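Local coordinates for protein hydrolase, haloacid dehalogenase-like family (Streptococcus pneumoniae, PDB 2FI1) that probably catalyses a metal-dependent hydrolysis, as in other members of the haloacid dehalogenase-like family, and binds a calcium ion in this crystal form, at residues A[134-146]-A[162-174]. Numbering follows the deposited sequence.
Sequences FKRKPNPESMLYL and PIDIEAGQAAGLD
Lys137 and Asp164 join two loop-helix units of the Rossmann-like haloacid dehalogenase core through a salt bridge, a worked example consistent with the lysine that haloacid dehalogenases keep beside the metal site. Lys137 NZ lies 2.6 Å from Asp164 OD1, which it approaches from 40° out of the carboxylate plane. The lysine chain bends at chi3 (-73°), carrying its ammonium group to that oxygen while Lys137 CG rests 3.9 Å from Ala167 CB. Both side chains also touch Asp12, a calcium ligand, and Arg161 N donates to Asp164 OD2, so each carboxylate oxygen has a partner.

Next along the chain, Pro138, preceded by a cis peptide, lies against helix 162-170, with Pro138 CD 3.7 Å from Ile163 CG2. Two CA-H...O contacts run in opposite senses, Pro138 CA to Ile163 O and Ala167 CA to Pro138 O. Farther along, Pro140 CB packs 3.8 Å from Ala170 CB, and Met143 CE touches Ala167 CB while its side chain meets Val157 of strand 155-159. The short Ala167, Gly168, Ala170 and Ala171 are consistent with the axes of 141-146 and 162-170 passing 8.8 Å apart, crossing at -46°. Asn139 OD1 caps helix 141-149 by accepting from Glu141 N, and Met143 SD sits 3.8 Å from Gly168 N.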
ATOM      1  N   PHE A 134      -1.879 -15.316  -9.658  1.00 10.28           N
ATOM      2  CA  PHE A 134      -3.218 -15.316  -9.092  1.00  9.93           C
ATOM      3  C   PHE A 134      -4.098 -14.200  -9.638  1.00  9.38           C
ATOM      4  O   PHE A 134      -3.614 -13.160 -10.111  1.00  8.97           O
ATOM      5  CB  PHE A 134      -3.165 -15.202  -7.563  1.00 10.11           C
ATOM      6  CG  PHE A 134      -2.396 -16.310  -6.897  1.00 10.74           C
ATOM      7  CD1 PHE A 134      -2.788 -17.627  -7.038  1.00 12.74           C
ATOM      8  CD2 PHE A 134      -1.276 -16.034  -6.142  1.00 11.66           C
ATOM      9  CE1 PHE A 134      -2.077 -18.645  -6.422  1.00 12.98           C
ATOM     10  CE2 PHE A 134      -0.570 -17.046  -5.525  1.00 12.80           C
ATOM     11  CZ  PHE A 134      -0.973 -18.345  -5.670  1.00 12.24           C
ATOM     12  N   LYS A 135      -5.405 -14.412  -9.532  1.00  9.15           N
ATOM     13  CA  LYS A 135      -6.382 -13.393  -9.846  1.00  9.53           C
ATOM     14  C   LYS A 135      -6.262 -12.202  -8.896  1.00  8.94           C
ATOM     15  O   LYS A 135      -5.708 -12.316  -7.793  1.00  9.27           O
ATOM     16  CB  LYS A 135      -7.803 -13.963  -9.781  1.00 10.39           C
ATOM     17  CG  LYS A 135      -8.068 -15.074 -10.780  1.00 12.89           C
ATOM     18  CD  LYS A 135      -8.023 -14.561 -12.198  1.00 17.65           C
ATOM     19  CE  LYS A 135      -8.541 -15.603 -13.175  1.00 19.85           C
ATOM     20  NZ  LYS A 135      -7.732 -16.849 -13.155  1.00 22.48           N
ATOM     21  N   ARG A 136      -6.770 -11.058  -9.336  1.00  8.95           N
ATOM     22  CA  ARG A 136      -6.763  -9.846  -8.540  1.00  9.10           C
ATOM     23  C   ARG A 136      -7.850  -9.906  -7.477  1.00  9.16           C
ATOM     24  O   ARG A 136      -8.920 -10.486  -7.683  1.00  9.64           O
ATOM     25  CB  ARG A 136      -6.979  -8.618  -9.432  1.00  9.24           C
ATOM     26  CG  ARG A 136      -5.832  -8.393 -10.427  1.00  9.99           C
ATOM     27  CD  ARG A 136      -6.081  -7.222 -11.376  1.00 10.20           C
ATOM     28  NE  ARG A 136      -6.018  -5.929 -10.691  1.00  9.93           N
ATOM     29  CZ  ARG A 136      -7.068  -5.240 -10.237  1.00 10.16           C
ATOM     30  NH1 ARG A 136      -8.302  -5.683 -10.395  1.00 10.75           N
ATOM     31  NH2 ARG A 136      -6.867  -4.090  -9.611  1.00 11.27           N
ATOM     32  N   LYS A 137      -7.570  -9.280  -6.346  1.00  9.00           N
ATOM     33  CA  LYS A 137      -8.601  -8.965  -5.364  1.00  9.58           C
ATOM     34  C   LYS A 137      -9.711  -8.203  -6.107  1.00  9.67           C
ATOM     35  O   LYS A 137      -9.418  -7.401  -6.985  1.00 10.03           O
ATOM     36  CB  LYS A 137      -8.011  -8.136  -4.219  1.00  9.40           C
ATOM     37  CG  LYS A 137      -6.895  -8.842  -3.455  1.00 10.02           C
ATOM     38  CD  LYS A 137      -6.216  -7.954  -2.424  1.00 10.76           C
ATOM     39  CE  LYS A 137      -5.308  -6.910  -3.054  1.00 11.90           C
ATOM     40  NZ  LYS A 137      -4.693  -6.000  -2.030  1.00 12.32           N
ATOM     41  N   PRO A 138     -10.985  -8.417  -5.745  1.00  9.63           N
ATOM     42  CA  PRO A 138     -11.514  -9.139  -4.583  1.00  9.74           C
ATOM     43  C   PRO A 138     -11.597 -10.666  -4.692  1.00 10.07           C
ATOM     44  O   PRO A 138     -12.086 -11.314  -3.764  1.00 10.18           O
ATOM     45  CB  PRO A 138     -12.923  -8.556  -4.451  1.00  9.66           C
ATOM     46  CG  PRO A 138     -13.319  -8.307  -5.872  1.00 10.64           C
ATOM     47  CD  PRO A 138     -12.072  -7.818  -6.545  1.00 10.48           C
ATOM     48  N   ASN A 139     -11.113 -11.264  -5.776  1.00  9.84           N
ATOM     49  CA  ASN A 139     -11.089 -12.723  -5.849  1.00 10.23           C
ATOM     50  C   ASN A 139     -10.208 -13.229  -4.702  1.00 10.18           C
ATOM     51  O   ASN A 139      -9.097 -12.725  -4.525  1.00 10.09           O
ATOM     52  CB  ASN A 139     -10.558 -13.180  -7.219  1.00 10.31           C
ATOM     53  CG  ASN A 139     -10.726 -14.661  -7.455  1.00 11.63           C
ATOM     54  OD1 ASN A 139     -10.278 -15.480  -6.670  1.00 12.05           O
ATOM     55  ND2 ASN A 139     -11.334 -15.011  -8.580  1.00 16.04           N
ATOM     56  N   PRO A 140     -10.702 -14.192  -3.898  1.00 10.73           N
ATOM     57  CA  PRO A 140      -9.922 -14.684  -2.764  1.00 10.42           C
ATOM     58  C   PRO A 140      -8.803 -15.679  -3.082  1.00 10.35           C
ATOM     59  O   PRO A 140      -8.182 -16.187  -2.159  1.00 10.50           O
ATOM     60  CB  PRO A 140     -10.979 -15.377  -1.901  1.00 10.90           C
ATOM     61  CG  PRO A 140     -11.959 -15.906  -2.917  1.00 11.22           C
ATOM     62  CD  PRO A 140     -12.030 -14.839  -3.974  1.00 11.10           C
ATOM     63  N   GLU A 141      -8.543 -15.966  -4.360  1.00 10.15           N
ATOM     64  CA  GLU A 141      -7.567 -16.991  -4.733  1.00 10.59           C
ATOM     65  C   GLU A 141      -6.209 -16.869  -4.024  1.00  9.79           C
ATOM     66  O   GLU A 141      -5.713 -17.840  -3.464  1.00 10.14           O
ATOM     67  CB  GLU A 141      -7.354 -17.004  -6.257  1.00 10.94           C
ATOM     68  CG  GLU A 141      -6.453 -18.124  -6.726  1.00 12.16           C
ATOM     69  CD  GLU A 141      -6.312 -18.181  -8.228  1.00 13.54           C
ATOM     70  OE1 GLU A 141      -6.028 -17.150  -8.854  1.00 12.48           O
ATOM     71  OE2 GLU A 141      -6.480 -19.287  -8.787  1.00 21.21           O
ATOM     72  N   SER A 142      -5.604 -15.684  -4.053  1.00  9.25           N
ATOM     73  CA  SER A 142      -4.282 -15.521  -3.458  1.00  9.36           C
ATOM     74  C   SER A 142      -4.301 -15.663  -1.940  1.00  9.81           C
ATOM     75  O   SER A 142      -3.383 -16.247  -1.368  1.00 10.22           O
ATOM     76  CB  SER A 142      -3.633 -14.194  -3.869  1.00  9.24           C
ATOM     77  OG  SER A 142      -4.441 -13.080  -3.573  1.00  9.61           O
ATOM     78  N   MET A 143      -5.350 -15.168  -1.298  1.00 10.69           N
ATOM     79  CA  MET A 143      -5.418 -15.295   0.165  1.00 11.37           C
ATOM     80  C   MET A 143      -5.757 -16.744   0.576  1.00 11.39           C
ATOM     81  O   MET A 143      -5.241 -17.211   1.578  1.00 11.14           O
ATOM     82  CB  MET A 143      -6.307 -14.214   0.808  1.00 12.32           C
ATOM     83  CG  MET A 143      -5.585 -12.786   1.094  1.00 13.67           C
ATOM     84  SD  MET A 143      -6.861 -11.652   1.439  1.00 12.95           S
ATOM     85  CE  MET A 143      -6.149 -10.206   0.644  1.00 13.66           C
ATOM     86  N   LEU A 144      -6.542 -17.466  -0.227  1.00 11.36           N
ATOM     87  CA  LEU A 144      -6.774 -18.894   0.030  1.00 11.46           C
ATOM     88  C   LEU A 144      -5.495 -19.705  -0.165  1.00 11.44           C
ATOM     89  O   LEU A 144      -5.242 -20.672   0.556  1.00 11.38           O
ATOM     90  CB  LEU A 144      -7.888 -19.439  -0.870  1.00 11.69           C
ATOM     91  CG  LEU A 144      -9.294 -18.953  -0.501  1.00 12.71           C
ATOM     92  CD1 LEU A 144     -10.295 -19.267  -1.598  1.00 13.74           C
ATOM     93  CD2 LEU A 144      -9.760 -19.541   0.834  1.00 13.62           C
ATOM     94  N   TYR A 145      -4.683 -19.318  -1.140  1.00 10.82           N
ATOM     95  CA  TYR A 145      -3.377 -19.944  -1.345  1.00 10.72           C
ATOM     96  C   TYR A 145      -2.519 -19.795  -0.086  1.00 10.64           C
ATOM     97  O   TYR A 145      -1.897 -20.753   0.370  1.00 10.78           O
ATOM     98  CB  TYR A 145      -2.665 -19.334  -2.564  1.00 10.99           C
ATOM     99  CG  TYR A 145      -1.156 -19.416  -2.554  1.00 10.44           C
ATOM    100  CD1 TYR A 145      -0.492 -20.578  -2.909  1.00 11.10           C
ATOM    101  CD2 TYR A 145      -0.380 -18.299  -2.233  1.00  9.54           C
ATOM    102  CE1 TYR A 145       0.893 -20.644  -2.922  1.00 11.05           C
ATOM    103  CE2 TYR A 145       0.998 -18.347  -2.237  1.00 10.58           C
ATOM    104  CZ  TYR A 145       1.644 -19.525  -2.590  1.00 11.21           C
ATOM    105  OH  TYR A 145       3.013 -19.608  -2.611  1.00 12.01           O
ATOM    106  N   LEU A 146      -2.462 -18.585   0.465  1.00 10.54           N
ATOM    107  CA  LEU A 146      -1.684 -18.354   1.679  1.00 10.05           C
ATOM    108  C   LEU A 146      -2.256 -19.113   2.871  1.00 10.88           C
ATOM    109  O   LEU A 146      -1.514 -19.687   3.666  1.00 10.27           O
ATOM    110  CB  LEU A 146      -1.603 -16.862   2.004  1.00  9.75           C
ATOM    111  CG  LEU A 146      -0.734 -16.008   1.076  1.00  9.95           C
ATOM    112  CD1 LEU A 146      -0.878 -14.539   1.455  1.00  9.98           C
ATOM    113  CD2 LEU A 146       0.721 -16.455   1.096  1.00 10.25           C
ATOM    114  N   PRO A 162     -12.140  -1.381  -0.395  1.00  9.53           N
ATOM    115  CA  PRO A 162     -13.158  -2.413  -0.378  1.00  9.67           C
ATOM    116  C   PRO A 162     -12.726  -3.769  -0.924  1.00  9.56           C
ATOM    117  O   PRO A 162     -13.080  -4.790  -0.344  1.00  9.33           O
ATOM    118  CB  PRO A 162     -14.271  -1.803  -1.233  1.00  9.79           C
ATOM    119  CG  PRO A 162     -14.164  -0.361  -0.938  1.00 10.32           C
ATOM    120  CD  PRO A 162     -12.684  -0.084  -0.844  1.00 10.09           C
ATOM    121  N   ILE A 163     -11.966  -3.802  -2.017  1.00  9.45           N
ATOM    122  CA  ILE A 163     -11.592  -5.099  -2.596  1.00 10.02           C
ATOM    123  C   ILE A 163     -10.708  -5.933  -1.664  1.00  9.46           C
ATOM    124  O   ILE A 163     -10.708  -7.167  -1.740  1.00  9.39           O
ATOM    125  CB  ILE A 163     -10.921  -4.985  -3.989  1.00  9.93           C
ATOM    126  CG1 ILE A 163      -9.624  -4.167  -3.932  1.00 11.28           C
ATOM    127  CG2 ILE A 163     -11.918  -4.426  -5.000  1.00 10.54           C
ATOM    128  CD1 ILE A 163      -8.821  -4.228  -5.213  1.00 12.01           C
ATOM    129  N   ASP A 164      -9.970  -5.260  -0.776  1.00  9.38           N
ATOM    130  CA  ASP A 164      -9.126  -5.959   0.190  1.00  9.39           C
ATOM    131  C   ASP A 164      -9.986  -6.656   1.233  1.00  9.17           C
ATOM    132  O   ASP A 164      -9.762  -7.816   1.583  1.00  8.84           O
ATOM    133  CB  ASP A 164      -8.182  -4.971   0.863  1.00  9.48           C
ATOM    134  CG  ASP A 164      -7.327  -4.221  -0.129  1.00 10.86           C
ATOM    135  OD1 ASP A 164      -6.895  -4.817  -1.152  1.00 14.31           O
ATOM    136  OD2 ASP A 164      -7.135  -3.013   0.076  1.00 10.77           O
ATOM    137  N   ILE A 165     -10.990  -5.924   1.706  1.00  9.35           N
ATOM    138  CA  ILE A 165     -11.948  -6.451   2.664  1.00 10.00           C
ATOM    139  C   ILE A 165     -12.732  -7.604   2.052  1.00  9.67           C
ATOM    140  O   ILE A 165     -12.923  -8.648   2.675  1.00  9.44           O
ATOM    141  CB  ILE A 165     -12.949  -5.344   3.128  1.00 10.04           C
ATOM    142  CG1 ILE A 165     -12.227  -4.115   3.701  1.00 11.61           C
ATOM    143  CG2 ILE A 165     -13.981  -5.905   4.103  1.00 11.53           C
ATOM    144  CD1 ILE A 165     -11.202  -4.411   4.730  1.00 12.71           C
ATOM    145  N   GLU A 166     -13.185  -7.413   0.819  1.00  9.35           N
ATOM    146  CA  GLU A 166     -13.973  -8.444   0.141  1.00  9.71           C
ATOM    147  C   GLU A 166     -13.162  -9.713  -0.081  1.00  9.63           C
ATOM    148  O   GLU A 166     -13.675 -10.816   0.109  1.00  9.66           O
ATOM    149  CB  GLU A 166     -14.529  -7.902  -1.173  1.00 10.17           C
ATOM    150  CG  GLU A 166     -15.603  -6.833  -0.937  1.00 11.33           C
ATOM    151  CD  GLU A 166     -15.847  -5.904  -2.111  1.00 15.31           C
ATOM    152  OE1 GLU A 166     -15.105  -5.955  -3.109  1.00 16.20           O
ATOM    153  OE2 GLU A 166     -16.797  -5.087  -2.010  1.00 16.72           O
ATOM    154  N   ALA A 167     -11.895  -9.580  -0.469  1.00  9.20           N
ATOM    155  CA  ALA A 167     -11.043 -10.756  -0.638  1.00  9.43           C
ATOM    156  C   ALA A 167     -10.849 -11.484   0.678  1.00  9.87           C
ATOM    157  O   ALA A 167     -10.946 -12.714   0.749  1.00  9.71           O
ATOM    158  CB  ALA A 167      -9.692 -10.386  -1.240  1.00  9.69           C
ATOM    159  N   GLY A 168     -10.565 -10.725   1.732  1.00  9.57           N
ATOM    160  CA  GLY A 168     -10.359 -11.328   3.049  1.00 10.22           C
ATOM    161  C   GLY A 168     -11.593 -12.078   3.518  1.00 10.82           C
ATOM    162  O   GLY A 168     -11.497 -13.221   3.976  1.00 11.58           O
ATOM    163  N   GLN A 169     -12.754 -11.437   3.421  1.00 11.77           N
ATOM    164  CA  GLN A 169     -14.019 -12.061   3.841  1.00 13.60           C
ATOM    165  C   GLN A 169     -14.254 -13.352   3.061  1.00 13.49           C
ATOM    166  O   GLN A 169     -14.622 -14.382   3.637  1.00 13.82           O
ATOM    167  CB  GLN A 169     -15.210 -11.120   3.604  1.00 14.38           C
ATOM    168  CG  GLN A 169     -15.331  -9.953   4.551  1.00 16.69           C
ATOM    169  CD  GLN A 169     -16.527  -9.038   4.225  1.00 16.51           C
ATOM    170  OE1 GLN A 169     -16.706  -8.580   3.083  1.00 20.51           O
ATOM    171  NE2 GLN A 169     -17.329  -8.757   5.231  1.00 21.82           N
ATOM    172  N   ALA A 170     -14.046 -13.301   1.750  1.00 13.22           N
ATOM    173  CA  ALA A 170     -14.289 -14.468   0.889  1.00 13.67           C
ATOM    174  C   ALA A 170     -13.308 -15.608   1.163  1.00 14.16           C
ATOM    175  O   ALA A 170     -13.567 -16.767   0.813  1.00 15.73           O
ATOM    176  CB  ALA A 170     -14.232 -14.063  -0.562  1.00 13.42           C
ATOM    177  N   ALA A 171     -12.180 -15.281   1.781  1.00 13.44           N
ATOM    178  CA  ALA A 171     -11.189 -16.273   2.173  1.00 13.42           C
ATOM    179  C   ALA A 171     -11.412 -16.785   3.598  1.00 13.44           C
ATOM    180  O   ALA A 171     -10.625 -17.594   4.082  1.00 13.96           O
ATOM    181  CB  ALA A 171      -9.791 -15.683   2.039  1.00 13.16           C
ATOM    182  N   GLY A 172     -12.464 -16.303   4.256  1.00 13.25           N
ATOM    183  CA  GLY A 172     -12.796 -16.713   5.621  1.00 13.40           C
ATOM    184  C   GLY A 172     -11.955 -16.077   6.711  1.00 13.59           C
ATOM    185  O   GLY A 172     -11.884 -16.600   7.821  1.00 14.33           O
ATOM    186  N   LEU A 173     -11.336 -14.932   6.417  1.00 13.10           N
ATOM    187  CA  LEU A 173     -10.449 -14.276   7.362  1.00 12.91           C
ATOM    188  C   LEU A 173     -11.080 -12.994   7.882  1.00 12.25           C
ATOM    189  O   LEU A 173     -11.868 -12.353   7.197  1.00 13.18           O
ATOM    190  CB  LEU A 173      -9.108 -13.965   6.691  1.00 12.87           C
ATOM    191  CG  LEU A 173      -8.382 -15.175   6.102  1.00 14.40           C
ATOM    192  CD1 LEU A 173      -7.265 -14.741   5.173  1.00 15.42           C
ATOM    193  CD2 LEU A 173      -7.857 -16.057   7.222  1.00 16.45           C
ATOM    194  N   ASP A 174     -10.715 -12.613   9.101  1.00 12.08           N
ATOM    195  CA  ASP A 174     -11.097 -11.309   9.610  1.00 10.97           C
ATOM    196  C   ASP A 174     -10.379 -10.225   8.815  1.00  9.97           C
ATOM    197  O   ASP A 174      -9.321 -10.467   8.220  1.00  9.05           O
ATOM    198  CB  ASP A 174     -10.765 -11.177  11.094  1.00 11.52           C
ATOM    199  CG  ASP A 174     -11.731 -11.940  11.989  1.00 13.01           C
ATOM    200  OD1 ASP A 174     -12.651 -12.622  11.479  1.00 15.28           O
ATOM    201  OD2 ASP A 174     -11.557 -11.841  13.220  1.00 15.81           O
TER